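Local coordinates for protein chitinase (Paenibacillus sp. FPU-7, PDB 5GZT) that probably cleaves chitin and chitodextrins by random endo-hydrolysis of the beta-1,4 linkages between their N-acetylglucosamine units, at residues 535-540 / 556-561; 546-551 / 587-592. All blocks are in the same frame, centred on the assembly; numbering follows the deposited sequence.

Contact 1. Residues 535-540 / 556-561; sequences SRVWQN and AGSPGT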
loop_
_atom_site.group_PDB
_atom_site.type_symbol
_atom_site.label_atom_id
_atom_site.label_comp_id
_atom_site.label_asym_id
_atom_site.label_seq_id
_atom_site.Cartn_x
_atom_site.Cartn_y
_atom_site.Cartn_z
ATOM N N SER B 535 -6.064 -17.087 -7.493
ATOM C CA SER B 535 -5.537 -17.755 -8.631
ATOM C C SER B 535 -6.513 -17.696 -9.826
ATOM O O SER B 535 -7.730 -17.489 -9.625
ATOM C CB SER B 535 -5.353 -19.217 -8.310
ATOM O OG SER B 535 -6.570 -19.812 -7.907
ATOM N N ARG B 536 -5.986 -17.978 -11.002
ATOM C CA ARG B 536 -6.776 -18.272 -12.216
ATOM C C ARG B 536 -6.548 -19.722 -12.507
ATOM O O ARG B 536 -5.386 -20.204 -12.384
ATOM C CB ARG B 536 -6.359 -17.409 -13.418
ATOM C CG ARG B 536 -6.813 -15.987 -13.258
ATOM C CD ARG B 536 -8.303 -15.898 -13.743
ATOM N NE ARG B 536 -8.912 -14.634 -13.356
ATOM C CZ ARG B 536 -10.216 -14.421 -13.367
ATOM N NH1 ARG B 536 -11.044 -15.310 -13.869
ATOM N NH2 ARG B 536 -10.666 -13.310 -12.903
ATOM N N VAL B 537 -7.640 -20.417 -12.879
ATOM C CA VAL B 537 -7.730 -21.835 -12.993
ATOM C C VAL B 537 -8.088 -22.204 -14.417
ATOM O O VAL B 537 -8.921 -21.496 -15.028
ATOM C CB VAL B 537 -8.835 -22.366 -12.036
ATOM C CG1 VAL B 537 -8.936 -23.844 -12.081
ATOM C CG2 VAL B 537 -8.532 -22.003 -10.585
ATOM N N TRP B 538 -7.476 -23.279 -14.938
ATOM C CA TRP B 538 -7.905 -23.938 -16.155
ATOM C C TRP B 538 -8.176 -25.400 -15.857
ATOM O O TRP B 538 -7.362 -26.057 -15.190
ATOM C CB TRP B 538 -6.838 -23.933 -17.222
ATOM C CG TRP B 538 -6.535 -22.681 -17.939
ATOM C CD1 TRP B 538 -6.724 -22.446 -19.311
ATOM C CD2 TRP B 538 -5.809 -21.549 -17.451
ATOM N NE1 TRP B 538 -6.200 -21.238 -19.641
ATOM C CE2 TRP B 538 -5.606 -20.679 -18.539
ATOM C CE3 TRP B 538 -5.219 -21.229 -16.214
ATOM C CZ2 TRP B 538 -4.895 -19.468 -18.417
ATOM C CZ3 TRP B 538 -4.556 -20.022 -16.067
ATOM C CH2 TRP B 538 -4.370 -19.165 -17.184
ATOM N N GLN B 539 -9.330 -25.914 -16.327
ATOM C CA GLN B 539 -9.643 -27.346 -16.252
ATOM C C GLN B 539 -9.426 -28.014 -17.570
ATOM O O GLN B 539 -9.216 -27.348 -18.603
ATOM C CB GLN B 539 -11.101 -27.526 -15.762
ATOM C CG GLN B 539 -11.254 -27.140 -14.305
ATOM C CD GLN B 539 -12.629 -27.444 -13.732
ATOM O OE1 GLN B 539 -13.640 -27.517 -14.462
ATOM N NE2 GLN B 539 -12.683 -27.542 -12.413
ATOM N N ASN B 540 -9.411 -29.333 -17.545
ATOM C CA ASN B 540 -9.168 -30.137 -18.738
ATOM C C ASN B 540 -7.952 -29.706 -19.534
ATOM O O ASN B 540 -8.001 -29.627 -20.783
ATOM C CB ASN B 540 -10.445 -30.141 -19.664
ATOM C CG ASN B 540 -11.649 -30.736 -18.937
ATOM O OD1 ASN B 540 -11.564 -31.805 -18.396
ATOM N ND2 ASN B 540 -12.659 -29.966 -18.756
ATOM N N ALA B 556 -16.340 -25.413 -18.744
ATOM C CA ALA B 556 -17.741 -25.502 -18.231
ATOM C C ALA B 556 -17.892 -25.629 -16.754
ATOM O O ALA B 556 -18.575 -24.868 -16.102
ATOM C CB ALA B 556 -18.407 -26.723 -18.854
ATOM N N GLY B 557 -17.326 -26.626 -16.161
ATOM C CA GLY B 557 -17.425 -26.639 -14.681
ATOM C C GLY B 557 -16.562 -25.637 -13.875
ATOM O O GLY B 557 -16.546 -25.691 -12.654
ATOM N N SER B 558 -15.828 -24.738 -14.511
ATOM C CA SER B 558 -14.600 -24.264 -13.829
ATOM C C SER B 558 -14.953 -23.306 -12.753
ATOM O O SER B 558 -15.750 -22.444 -12.986
ATOM C CB SER B 558 -13.559 -23.632 -14.816
ATOM O OG SER B 558 -12.431 -23.046 -14.116
ATOM N N PRO B 559 -14.253 -23.331 -11.611
ATOM C CA PRO B 559 -14.505 -22.213 -10.683
ATOM C C PRO B 559 -14.018 -20.885 -11.183
ATOM O O PRO B 559 -14.391 -19.804 -10.642
ATOM C CB PRO B 559 -13.690 -22.618 -9.432
ATOM C CG PRO B 559 -12.614 -23.565 -9.926
ATOM C CD PRO B 559 -13.318 -24.322 -11.043
ATOM N N GLY B 560 -13.113 -20.929 -12.158
ATOM C CA GLY B 560 -12.466 -19.674 -12.642
ATOM C C GLY B 560 -11.278 -19.181 -11.810
ATOM O O GLY B 560 -10.142 -18.982 -12.369
ATOM N N THR B 561 -11.577 -18.866 -10.539
ATOM C CA THR B 561 -10.646 -18.345 -9.549
ATOM C C THR B 561 -10.801 -19.152 -8.265
ATOM O O THR B 561 -11.864 -19.617 -7.963
ATOM C CB THR B 561 -10.797 -16.861 -9.197
ATOM O OG1 THR B 561 -12.081 -16.642 -8.651
ATOM C CG2 THR B 561 -10.590 -15.906 -10.414
HETATM O O HOH W 1 -11.671 -17.724 -15.234
HETATM O O HOH W 2 -11.335 -21.927 -16.206
HETATM O O HOH W 3 -9.500 -18.686 -15.395
HETATM O O HOH W 4 -14.397 -27.494 -17.000
#
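The methyl of Thr-561 packs over one face of the Arg-536 guanidinium, CG2 above its centre and 3.3 Å from Arg-536 CZ. The two side chains run side by side in the same direction, and a bend at chi2 (-84°) brings Arg-536 CD beside Gly-560 O. One backbone bond crosses here, Val-537 N to Gly-560 O at 2.9 Å. The same oxygen also receives a water that bridges to Val-537 O. Further along, the side chain of Gln-539 crosses Pro-559, with Gln-539 NE2 3.6 Å from Pro-559 CD. The 558-560 turn is shaped from within: Ser-558 OG accepts from Gly-560 N at 3.0 Å, an ST turn, and a second water links that hydroxyl to Val-537 O. Gly-560 has a positive phi (83°), with backbone angles at which a CB would jam against the preceding carbonyl oxygen. Outside the two segments, Arg-536 NE forms a salt bridge to Asp-485; an alanine in place of Arg-536 would probably leave that carboxylate without its mate and the Thr-561 methyl uncovered. Strands 534-538 and 561-563 are antiparallel neighbours at one border of the small sheet between barrel strands 527-532 and 619-623, consistent with the insertion domain of many family 18 chitinases.

Contact 2. Residues 546-551 / 587-592; sequences TGLSEK and APYLFN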
loop_
_atom_site.group_PDB
_atom_site.type_symbol
_atom_site.label_atom_id
_atom_site.label_comp_id
_atom_site.label_asym_id
_atom_site.label_seq_id
_atom_site.Cartn_x
_atom_site.Cartn_y
_atom_site.Cartn_z
ATOM N N THR B 546 4.505 -29.749 -17.250
ATOM C CA THR B 546 4.072 -29.323 -15.960
ATOM C C THR B 546 2.748 -28.712 -16.006
ATOM O O THR B 546 2.322 -28.041 -15.052
ATOM C CB THR B 546 5.004 -28.222 -15.486
ATOM O OG1 THR B 546 5.037 -27.187 -16.473
ATOM C CG2 THR B 546 6.426 -28.696 -15.307
ATOM N N GLY B 547 2.064 -28.836 -17.158
ATOM C CA GLY B 547 0.821 -28.135 -17.322
ATOM C C GLY B 547 0.860 -26.722 -17.825
ATOM O O GLY B 547 -0.181 -26.160 -18.183
ATOM N N LEU B 548 1.991 -26.090 -17.714
ATOM C CA LEU B 548 2.188 -24.744 -18.105
ATOM C C LEU B 548 2.372 -24.614 -19.658
ATOM O O LEU B 548 3.092 -25.386 -20.307
ATOM C CB LEU B 548 3.433 -24.199 -17.427
ATOM C CG LEU B 548 3.837 -22.773 -17.760
ATOM C CD1 LEU B 548 2.778 -21.786 -17.293
ATOM C CD2 LEU B 548 5.214 -22.424 -17.205
ATOM N N SER B 549 1.729 -23.620 -20.257
ATOM C CA SER B 549 1.756 -23.500 -21.749
ATOM C C SER B 549 1.221 -24.776 -22.406
ATOM O O SER B 549 1.850 -25.318 -23.270
ATOM C CB SER B 549 3.153 -23.144 -22.258
ATOM O OG SER B 549 3.599 -21.939 -21.607
ATOM N N GLU B 550 0.173 -25.389 -21.856
ATOM C CA GLU B 550 -0.389 -26.556 -22.468
ATOM C C GLU B 550 -1.843 -26.205 -22.802
ATOM O O GLU B 550 -2.498 -25.322 -22.167
ATOM C CB GLU B 550 -0.367 -27.803 -21.535
ATOM C CG GLU B 550 1.047 -28.218 -21.049
ATOM C CD GLU B 550 1.892 -28.786 -22.147
ATOM O OE1 GLU B 550 1.331 -29.114 -23.243
ATOM O OE2 GLU B 550 3.117 -28.830 -21.999
ATOM N N LYS B 551 -2.384 -26.971 -23.737
ATOM C CA LYS B 551 -3.740 -26.683 -24.241
ATOM C C LYS B 551 -4.753 -27.100 -23.191
ATOM O O LYS B 551 -4.562 -28.078 -22.509
ATOM C CB LYS B 551 -3.982 -27.429 -25.591
ATOM C CG LYS B 551 -3.177 -26.872 -26.755
ATOM C CD LYS B 551 -3.322 -27.704 -28.042
ATOM C CE LYS B 551 -2.544 -27.072 -29.219
ATOM N NZ LYS B 551 -1.294 -27.869 -29.535
ATOM N N ALA B 587 7.046 -16.994 -10.957
ATOM C CA ALA B 587 5.686 -17.255 -10.587
ATOM C C ALA B 587 5.465 -18.737 -10.280
ATOM O O ALA B 587 5.929 -19.621 -11.019
ATOM C CB ALA B 587 4.733 -16.882 -11.702
ATOM N N PRO B 588 4.630 -19.014 -9.288
ATOM C CA PRO B 588 4.327 -20.398 -8.970
ATOM C C PRO B 588 3.019 -20.822 -9.639
ATOM O O PRO B 588 2.180 -19.955 -9.962
ATOM C CB PRO B 588 4.081 -20.319 -7.461
ATOM C CG PRO B 588 3.292 -18.969 -7.357
ATOM C CD PRO B 588 3.941 -18.071 -8.403
ATOM N N TYR B 589 2.853 -22.139 -9.811
ATOM C CA TYR B 589 1.610 -22.679 -10.300
ATOM C C TYR B 589 1.500 -24.098 -9.779
ATOM O O TYR B 589 2.521 -24.657 -9.258
ATOM C CB TYR B 589 1.578 -22.653 -11.825
ATOM C CG TYR B 589 2.694 -23.345 -12.514
ATOM C CD1 TYR B 589 3.897 -22.754 -12.670
ATOM C CD2 TYR B 589 2.518 -24.580 -13.109
ATOM C CE1 TYR B 589 4.944 -23.395 -13.333
ATOM C CE2 TYR B 589 3.548 -25.184 -13.820
ATOM C CZ TYR B 589 4.741 -24.562 -13.961
ATOM O OH TYR B 589 5.789 -25.108 -14.672
ATOM N N LEU B 590 0.263 -24.585 -9.759
ATOM C CA LEU B 590 -0.008 -25.985 -9.410
ATOM C C LEU B 590 -0.515 -26.773 -10.586
ATOM O O LEU B 590 -1.242 -26.210 -11.464
ATOM C CB LEU B 590 -1.089 -26.012 -8.384
ATOM C CG LEU B 590 -0.852 -25.082 -7.176
ATOM C CD1 LEU B 590 -2.022 -25.296 -6.200
ATOM C CD2 LEU B 590 0.453 -25.447 -6.482
ATOM N N PHE B 591 -0.276 -28.087 -10.574
ATOM C CA PHE B 591 -0.909 -28.943 -11.598
ATOM C C PHE B 591 -1.111 -30.300 -11.016
ATOM O O PHE B 591 -0.247 -30.799 -10.267
ATOM C CB PHE B 591 0.001 -29.020 -12.839
ATOM C CG PHE B 591 -0.600 -29.710 -14.041
ATOM C CD1 PHE B 591 -1.788 -29.267 -14.554
ATOM C CD2 PHE B 591 0.101 -30.667 -14.735
ATOM C CE1 PHE B 591 -2.373 -29.888 -15.711
ATOM C CE2 PHE B 591 -0.438 -31.312 -15.854
ATOM C CZ PHE B 591 -1.694 -30.900 -16.358
ATOM N N ASN B 592 -2.276 -30.891 -11.271
ATOM C CA ASN B 592 -2.563 -32.241 -10.852
ATOM C C ASN B 592 -2.723 -33.245 -11.992
ATOM O O ASN B 592 -3.175 -34.365 -11.765
ATOM C CB ASN B 592 -3.806 -32.290 -9.961
ATOM C CG ASN B 592 -5.089 -32.132 -10.738
ATOM O OD1 ASN B 592 -5.095 -31.629 -11.883
ATOM N ND2 ASN B 592 -6.190 -32.516 -10.118
#
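Aromatic side chains of a strand receive an irregular loop in this buried contact: Tyr-589 and Phe-591, two residues apart on strand 587-591, both point toward residues 546-548, which belong to the long connection between strands 534-538 and 561-563. Over the face of Phe-591 sits Gly-547, its CA 3.6 Å from the ring centroid and 7° off the normal, a CH-pi contact. The closeness depends on the bare alpha carbon, since a CB at this position would clash with Phe-591 CG. CG anti to the backbone N (chi1 -172°) directs the Phe-591 ring toward Gly-547, and Phe-591 CB lies 3.4 Å from Thr-546 O. That carbonyl oxygen meets the Tyr-589 ring at its edge, in the plane, 3.3 Å from CE2. In the sheet, which probably belongs to the chitinase insertion domain, the loop packs against Tyr-589 and Phe-591, and the tyrosine also meets the rings of Phe-596 and Tyr-580 on the neighbouring strands. The phenol's outer end is gripped by polar and apolar groups alike: Thr-546 OG1 and Tyr-589 OH share a hydrogen bond of 2.9 Å, while Leu-548 crosses the tyrosine at about a right angle, its CB 3.7 Å from CZ. On the loop side, Thr-494 OG1 hydrogen-bonds both Gly-547 O and Glu-550 N, fixing the backbone between Gly-547 and Glu-550.

Contacts 1 and 2 illustrate how a long loop can meet one small antiparallel sheet at two places. Their centres are 13 Å apart and their nearest atoms about 4 Å, without touching. Along the chain the segments alternate: 535-540, 546-551, 556-561, 587-592. The chain thus leaves strand 534-538, lays residues 546-551 against strand 587-591, and returns to pair beside its starting strand. Between strands 534-538 and 587-591 lies strand 596-598, which hydrogen-bonds to both. All four segments follow barrel strand 527-532 and precede helix 602-614, the place where an insertion domain interrupts the TIM barrel in many family 18 chitinases, so both contacts probably lie within such an insertion.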